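Local coordinates for protein leucine aminopeptidase 2 (Saccharomyces cerevisiae, PDB 2XQ0) that cleaves di- and tripeptides as a zinc-dependent aminopeptidase of the M1 family and also has weak epoxide hydrolase activity toward leukotriene A4 in vitro, at residues V39-S44 and L127-S132; Q77-D82 and A86-E91; E95-R100 and H150-F155. All coordinates share one frame; numbering follows the deposited sequence.

Contact 1: V39-S44 and L127-S132; sequences VSFEKS and LQWLNS
S44 and W129 bring the two backbones nearest, with CA atoms 6.6 Å apart, where the turn leaving strand 28-40 packs against edge strand 127-130 of a four-stranded sheet; no hydrogen bond joins the segments. W129 makes the main contact from 127-132, with S44 over one indole face and V39 and F41 at the rim. S44 CB stands 3.6 Å from the centroid of the W129 five-membered ring, only 5° off the normal, a CH-pi contact. S44 C sits 3.3 Å from W129 CZ2, so the backbone as well as CB of S44 lies over the same indole face. W129 CG is anti to its own carbonyl carbon (chi1 -60°), and the benzo end points into the turn. There V39 CG1 meets the rim at W129 CZ3, 3.9 Å away. F41 CD1 also lies at that rim, and the two aromatic residues form an offset edge-to-face pair, the edge of W129 toward the face of F41, with planes at 88°. S40 OG accepts from K43 N at 3.1 Å, an ST motif within the turn. V142 of strand 141-144 touches both F41 and W129, and I46 touches V39 and W129. With apolar, CH-pi and edge-to-face aromatic contacts and no hydrogen bond across it, this surface join of two sheets in the N-terminal domain is held by shape fit rather than directional bonds.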
# COMPACT_ATOMS: atom_id res chain seq x y z
N VAL A 39 19.09 5.27 17.10
CA VAL A 39 18.06 4.30 17.44
C VAL A 39 18.37 3.63 18.77
O VAL A 39 19.42 3.03 18.94
CB VAL A 39 18.02 3.18 16.39
CG1 VAL A 39 17.15 2.04 16.86
CG2 VAL A 39 17.58 3.74 15.03
N SER A 40 17.43 3.73 19.71
CA SER A 40 17.60 3.12 21.03
C SER A 40 16.53 2.08 21.25
O SER A 40 15.39 2.43 21.53
CB SER A 40 17.51 4.17 22.14
OG SER A 40 17.55 3.55 23.42
N PHE A 41 16.91 0.81 21.13
CA PHE A 41 16.02 -0.33 21.42
C PHE A 41 15.70 -0.38 22.90
O PHE A 41 14.61 -0.79 23.30
CB PHE A 41 16.65 -1.65 20.95
CG PHE A 41 16.86 -1.72 19.46
CD1 PHE A 41 15.81 -2.07 18.62
CD2 PHE A 41 18.08 -1.40 18.89
CE1 PHE A 41 15.99 -2.12 17.24
CE2 PHE A 41 18.27 -1.44 17.52
CZ PHE A 41 17.22 -1.80 16.69
N GLU A 42 16.66 0.04 23.71
CA GLU A 42 16.46 0.12 25.15
C GLU A 42 15.26 0.99 25.50
O GLU A 42 14.42 0.61 26.32
CB GLU A 42 17.71 0.67 25.83
CG GLU A 42 17.63 0.66 27.34
CD GLU A 42 18.59 1.65 27.98
OE1 GLU A 42 18.62 1.74 29.23
OE2 GLU A 42 19.31 2.34 27.22
N LYS A 43 15.17 2.17 24.88
CA LYS A 43 14.12 3.10 25.22
C LYS A 43 12.96 3.04 24.23
O LYS A 43 11.93 3.66 24.44
CB LYS A 43 14.68 4.52 25.29
CG LYS A 43 15.65 4.72 26.44
CD LYS A 43 16.31 6.09 26.40
CE LYS A 43 17.00 6.41 27.72
NZ LYS A 43 17.89 5.31 28.18
N SER A 44 13.13 2.25 23.17
CA SER A 44 12.23 2.28 22.02
C SER A 44 11.96 3.72 21.58
O SER A 44 10.81 4.16 21.50
CB SER A 44 10.91 1.55 22.33
OG SER A 44 11.17 0.20 22.66
N LEU A 127 6.27 4.03 14.22
CA LEU A 127 7.21 2.93 14.40
C LEU A 127 6.56 1.73 15.06
O LEU A 127 5.64 1.87 15.87
CB LEU A 127 8.41 3.38 15.26
CG LEU A 127 9.24 4.52 14.65
CD1 LEU A 127 10.20 5.13 15.70
CD2 LEU A 127 10.01 4.06 13.40
N GLN A 128 7.03 0.55 14.69
CA GLN A 128 6.77 -0.62 15.51
C GLN A 128 8.11 -1.18 16.04
O GLN A 128 9.08 -1.32 15.28
CB GLN A 128 5.99 -1.71 14.77
CG GLN A 128 5.56 -2.86 15.75
CD GLN A 128 5.01 -4.11 15.07
OE1 GLN A 128 4.95 -4.20 13.84
NE2 GLN A 128 4.59 -5.08 15.88
N TRP A 129 8.16 -1.47 17.34
CA TRP A 129 9.37 -2.04 17.94
C TRP A 129 9.11 -3.46 18.34
O TRP A 129 8.08 -3.75 18.95
CB TRP A 129 9.77 -1.26 19.21
CG TRP A 129 10.06 0.20 18.97
CD1 TRP A 129 9.16 1.22 18.95
CD2 TRP A 129 11.34 0.79 18.73
NE1 TRP A 129 9.80 2.41 18.71
CE2 TRP A 129 11.14 2.17 18.57
CE3 TRP A 129 12.64 0.27 18.63
CZ2 TRP A 129 12.19 3.05 18.31
CZ3 TRP A 129 13.68 1.15 18.38
CH2 TRP A 129 13.45 2.53 18.23
N LEU A 130 10.04 -4.35 18.01
CA LEU A 130 10.01 -5.72 18.51
C LEU A 130 11.24 -6.01 19.36
O LEU A 130 12.35 -5.61 19.01
CB LEU A 130 9.96 -6.72 17.34
CG LEU A 130 8.66 -6.75 16.55
CD1 LEU A 130 8.71 -5.81 15.37
CD2 LEU A 130 8.37 -8.16 16.07
N ASN A 131 11.04 -6.69 20.49
CA ASN A 131 12.15 -7.12 21.33
C ASN A 131 12.69 -8.51 20.96
O ASN A 131 12.10 -9.20 20.14
CB ASN A 131 11.77 -7.08 22.81
CG ASN A 131 10.60 -8.00 23.14
OD1 ASN A 131 10.56 -9.15 22.69
ND2 ASN A 131 9.66 -7.51 23.93
N SER A 132 13.82 -8.88 21.58
CA SER A 132 14.53 -10.16 21.33
C SER A 132 13.65 -11.40 21.24
O SER A 132 13.92 -12.30 20.46
CB SER A 132 15.59 -10.41 22.42
OG SER A 132 16.73 -9.58 22.27

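Contact 2: Q77-D82 and A86-E91; sequences QEVHID and ADFQIE
V79 and F88 form the tight part of this beta hairpin, in which strand 77-81 turns back into strand 88-90. V79 CG2 is set over one face of the F88 ring, 3.7 Å from its centroid and displaced toward the rim at CD2, where the gap closes to 3.4 Å from V79 CG2. F88 CG takes the position between backbone N and carbonyl carbon (chi1 71°), which stands the ring up against strand 77-81 and brings its far end, CZ, to 3.9 Å from Q77 O near the ring plane. Nearer the turn, A86 N donates to V79 O at 2.8 Å and 165°, the single hydrogen bond between the segments. The methyl of A86 packs beside it, with CB 3.9 Å from I81 CD1 and 4.2 Å from V79 CG1. Beyond these residues the pairing fails: the short strand axes run at 139° and approach no closer than 8.7 Å, so the strands splay apart. On this loose side the side chains of E78 and H80 leave the partner strand. An alanine in place of F88 would probably open a gap over V79 CG2 and leave the V79 side chain without its aromatic partner across the hairpin. Q77 and E78 form a classic beta bulge with Q117 of strand 111-120, while L114 of that strand packs on V79 and I81. On the other flank, strand 101-104 places I103 on V79 and I81 and L101 on F88, so the hairpin runs between these two strands in the large mixed sheet of the N-terminal domain, away from the catalytic zinc.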
# COMPACT_ATOMS: atom_id res chain seq x y z
N GLN A 77 12.94 19.42 21.58
CA GLN A 77 13.84 19.77 22.68
C GLN A 77 14.51 21.12 22.49
O GLN A 77 14.58 21.93 23.43
CB GLN A 77 14.90 18.68 22.85
CG GLN A 77 14.34 17.34 23.23
CD GLN A 77 15.35 16.24 23.07
OE1 GLN A 77 16.00 16.13 22.02
NE2 GLN A 77 15.51 15.41 24.09
N GLU A 78 15.03 21.36 21.29
CA GLU A 78 15.72 22.61 21.01
C GLU A 78 15.54 22.96 19.54
O GLU A 78 15.38 22.07 18.71
CB GLU A 78 17.22 22.50 21.31
CG GLU A 78 17.55 22.10 22.74
CD GLU A 78 19.03 21.78 22.94
OE1 GLU A 78 19.88 22.43 22.29
OE2 GLU A 78 19.34 20.88 23.75
N VAL A 79 15.58 24.25 19.22
CA VAL A 79 15.55 24.70 17.84
C VAL A 79 16.58 25.80 17.61
O VAL A 79 16.66 26.77 18.39
CB VAL A 79 14.19 25.30 17.48
CG1 VAL A 79 14.20 25.75 16.03
CG2 VAL A 79 13.06 24.31 17.75
N HIS A 80 17.35 25.67 16.54
CA HIS A 80 18.34 26.68 16.15
C HIS A 80 18.11 27.09 14.70
O HIS A 80 17.80 26.25 13.85
CB HIS A 80 19.75 26.12 16.27
CG HIS A 80 20.23 25.94 17.67
ND1 HIS A 80 19.98 24.79 18.39
CD2 HIS A 80 20.97 26.73 18.47
CE1 HIS A 80 20.54 24.89 19.58
NE2 HIS A 80 21.14 26.07 19.66
N ILE A 81 18.25 28.38 14.43
CA ILE A 81 18.31 28.89 13.07
C ILE A 81 19.65 29.60 12.86
O ILE A 81 20.02 30.47 13.63
CB ILE A 81 17.14 29.85 12.77
CG1 ILE A 81 15.82 29.06 12.73
CG2 ILE A 81 17.38 30.56 11.45
CD1 ILE A 81 14.57 29.93 12.78
N ASP A 82 20.38 29.20 11.83
CA ASP A 82 21.69 29.77 11.57
C ASP A 82 22.59 29.75 12.81
O ASP A 82 23.20 30.76 13.16
CB ASP A 82 21.55 31.19 11.03
CG ASP A 82 20.94 31.22 9.65
OD1 ASP A 82 20.89 30.15 9.01
OD2 ASP A 82 20.50 32.30 9.21
N ALA A 86 16.45 29.60 18.62
CA ALA A 86 15.27 30.27 18.11
C ALA A 86 14.06 29.99 18.98
O ALA A 86 13.85 28.87 19.42
CB ALA A 86 15.00 29.85 16.67
N ASP A 87 13.27 31.02 19.25
CA ASP A 87 12.06 30.85 20.05
C ASP A 87 11.09 29.91 19.33
O ASP A 87 10.93 30.01 18.11
CB ASP A 87 11.40 32.20 20.30
CG ASP A 87 12.15 33.04 21.33
OD1 ASP A 87 13.00 32.48 22.06
OD2 ASP A 87 11.89 34.26 21.41
N PHE A 88 10.45 29.02 20.09
CA PHE A 88 9.48 28.11 19.50
C PHE A 88 8.45 27.71 20.54
O PHE A 88 8.70 27.78 21.74
CB PHE A 88 10.17 26.86 18.91
CG PHE A 88 10.73 25.91 19.94
CD1 PHE A 88 9.99 24.82 20.38
CD2 PHE A 88 12.00 26.11 20.46
CE1 PHE A 88 10.50 23.94 21.33
CE2 PHE A 88 12.52 25.23 21.41
CZ PHE A 88 11.76 24.16 21.85
N GLN A 89 7.28 27.27 20.07
CA GLN A 89 6.20 26.83 20.93
C GLN A 89 5.40 25.75 20.21
O GLN A 89 5.07 25.87 19.03
CB GLN A 89 5.28 28.00 21.31
CG GLN A 89 4.00 27.61 22.09
CD GLN A 89 4.25 27.31 23.56
OE1 GLN A 89 3.80 26.29 24.09
NE2 GLN A 89 4.96 28.21 24.23
N ILE A 90 5.10 24.67 20.93
CA ILE A 90 4.23 23.62 20.43
C ILE A 90 2.80 24.00 20.79
O ILE A 90 2.53 24.48 21.89
CB ILE A 90 4.60 22.25 21.05
CG1 ILE A 90 4.01 21.10 20.26
CG2 ILE A 90 4.18 22.17 22.52
CD1 ILE A 90 4.76 20.84 18.97
N GLU A 91 1.88 23.83 19.84
CA GLU A 91 0.48 24.10 20.11
C GLU A 91 -0.16 22.82 20.62
O GLU A 91 0.36 21.73 20.37
CB GLU A 91 -0.22 24.59 18.84
CG GLU A 91 0.27 25.97 18.38
CD GLU A 91 -0.57 26.55 17.25
OE1 GLU A 91 -1.31 25.78 16.61
OE2 GLU A 91 -0.49 27.78 17.01

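Contact 3: E95-R100 and H150-F155; sequences EPLGSR and HARSLF
R152 lays the edge of its guanidinium against the main-chain carbonyl of L97 and beside the base of that leucine's side chain. NH1 donates to L97 O at 2.8 Å, with an N-H...O angle of 156°. The bond falls in the carbonyl plane on a lone pair of the oxygen, and the acceptor is nearly coplanar with the guanidinium, so both flat groups are used along their preferred directions. With R152 CG between the backbone N and the carbonyl carbon and chi2 extended, CD comes to 3.5 Å from L97 O; the bend at chi3 (65°) then swings the guanidinium round so that NH1 reaches the same oxygen. Alongside, L97 CB is 3.8 Å and L97 CD2 4.0 Å from R152 NH1, an apolar flank to the cation. The other nitrogens are also held: NE pairs with D159 OD2 in a salt bridge and NH2 donates to S20 O, while D70 is a long, weak ion partner of NH1. Bound on several sides, the buried guanidinium has little freedom to turn, and D159 probably offsets its charge. At the backbone angles of G98 (phi 107°), any CB would run into the carbonyl oxygen of L97 and lie close to R152 CD. R152 itself sits in a short 3-10 segment, 151-153. The contact thus ties the loop between strands 84-90 and 101-104 to that between strands 141-144 and 165-172; R152 also shares a backbone hydrogen bond with S72, in the loop between strands 66-69 and 74-81, and F155 packs on F118 of strand 111-120 in the large sheet.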
# COMPACT_ATOMS: atom_id res chain seq x y z
N GLU A 95 -7.02 16.96 16.74
CA GLU A 95 -7.20 15.75 15.97
C GLU A 95 -7.84 16.08 14.63
O GLU A 95 -8.59 17.05 14.53
CB GLU A 95 -8.02 14.73 16.74
CG GLU A 95 -7.50 14.50 18.15
CD GLU A 95 -6.20 13.72 18.17
OE1 GLU A 95 -5.81 13.17 17.12
OE2 GLU A 95 -5.57 13.65 19.25
N PRO A 96 -7.54 15.29 13.60
CA PRO A 96 -6.58 14.19 13.70
C PRO A 96 -5.21 14.63 13.21
O PRO A 96 -4.38 13.76 12.98
CB PRO A 96 -7.15 13.16 12.73
CG PRO A 96 -7.77 13.99 11.66
CD PRO A 96 -8.25 15.27 12.31
N LEU A 97 -4.96 15.93 13.05
CA LEU A 97 -3.73 16.35 12.37
C LEU A 97 -2.48 16.53 13.24
O LEU A 97 -1.37 16.63 12.70
CB LEU A 97 -3.98 17.62 11.55
CG LEU A 97 -5.02 17.50 10.43
CD1 LEU A 97 -5.11 18.80 9.67
CD2 LEU A 97 -4.69 16.32 9.47
N GLY A 98 -2.65 16.61 14.56
CA GLY A 98 -1.50 16.68 15.45
C GLY A 98 -1.22 18.03 16.10
O GLY A 98 -2.12 18.87 16.28
N SER A 99 0.05 18.25 16.46
CA SER A 99 0.45 19.42 17.23
C SER A 99 1.33 20.32 16.38
O SER A 99 2.44 19.95 16.01
CB SER A 99 1.23 19.00 18.49
OG SER A 99 0.44 18.18 19.33
N ARG A 100 0.85 21.51 16.06
CA ARG A 100 1.65 22.41 15.24
C ARG A 100 2.85 22.92 16.03
O ARG A 100 2.71 23.32 17.18
CB ARG A 100 0.79 23.59 14.76
CG ARG A 100 1.56 24.60 13.92
CD ARG A 100 0.68 25.83 13.59
NE ARG A 100 -0.28 25.56 12.52
CZ ARG A 100 -1.60 25.64 12.66
NH1 ARG A 100 -2.13 26.00 13.81
NH2 ARG A 100 -2.40 25.38 11.63
N HIS A 150 2.03 10.04 8.99
CA HIS A 150 2.74 9.63 10.20
C HIS A 150 4.20 10.11 10.22
O HIS A 150 4.90 9.93 11.23
CB HIS A 150 2.68 8.11 10.37
CG HIS A 150 1.30 7.59 10.59
ND1 HIS A 150 0.60 7.84 11.75
CD2 HIS A 150 0.48 6.86 9.81
CE1 HIS A 150 -0.59 7.28 11.67
NE2 HIS A 150 -0.69 6.67 10.50
N ALA A 151 4.67 10.69 9.12
CA ALA A 151 6.05 11.20 9.12
C ALA A 151 6.23 12.23 10.23
O ALA A 151 7.27 12.28 10.89
CB ALA A 151 6.41 11.79 7.78
N ARG A 152 5.20 13.04 10.46
CA ARG A 152 5.23 14.04 11.53
C ARG A 152 5.30 13.40 12.93
O ARG A 152 5.48 14.10 13.92
CB ARG A 152 4.00 14.96 11.44
CG ARG A 152 2.68 14.22 11.72
CD ARG A 152 1.42 15.03 11.36
NE ARG A 152 1.34 15.28 9.92
CZ ARG A 152 0.32 15.86 9.28
NH1 ARG A 152 -0.75 16.30 9.95
NH2 ARG A 152 0.38 16.00 7.96
N SER A 153 5.15 12.08 13.02
CA SER A 153 5.28 11.43 14.33
C SER A 153 6.68 10.84 14.48
O SER A 153 7.05 10.31 15.55
CB SER A 153 4.20 10.36 14.49
OG SER A 153 4.13 9.84 15.80
N LEU A 154 7.46 10.94 13.41
CA LEU A 154 8.85 10.46 13.40
C LEU A 154 9.84 11.63 13.45
O LEU A 154 10.84 11.57 14.16
CB LEU A 154 9.12 9.59 12.17
CG LEU A 154 10.56 9.08 12.04
CD1 LEU A 154 10.94 8.22 13.26
CD2 LEU A 154 10.80 8.30 10.75
N PHE A 155 9.57 12.70 12.69
CA PHE A 155 10.34 13.94 12.81
C PHE A 155 9.50 15.15 12.42
O PHE A 155 8.58 15.03 11.64
CB PHE A 155 11.63 13.90 11.98
CG PHE A 155 11.40 13.71 10.50
CD1 PHE A 155 11.55 14.78 9.62
CD2 PHE A 155 11.05 12.47 9.99
CE1 PHE A 155 11.35 14.61 8.25
CE2 PHE A 155 10.84 12.29 8.62
CZ PHE A 155 10.99 13.37 7.75

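All three contacts belong to the N-terminal domain of the M1 fold, but contact 3 alone is buried; contact 1 is a surface join and contact 2 partly buried. Contacts 1 and 2 reach the same large sheet, one where it meets the four-stranded sheet, the other within a hairpin, and their chemistry is mainly apolar and aromatic. Contact 3 instead links two loops through a charged side chain and a carbonyl. It touches both others: L154 packs on L127 of contact 1, and R100 NH1 forms a 2.9 Å salt bridge with E91 OE1 of contact 2. Contacts 1 and 2 do not touch, their nearest atoms lying about 10 Å apart.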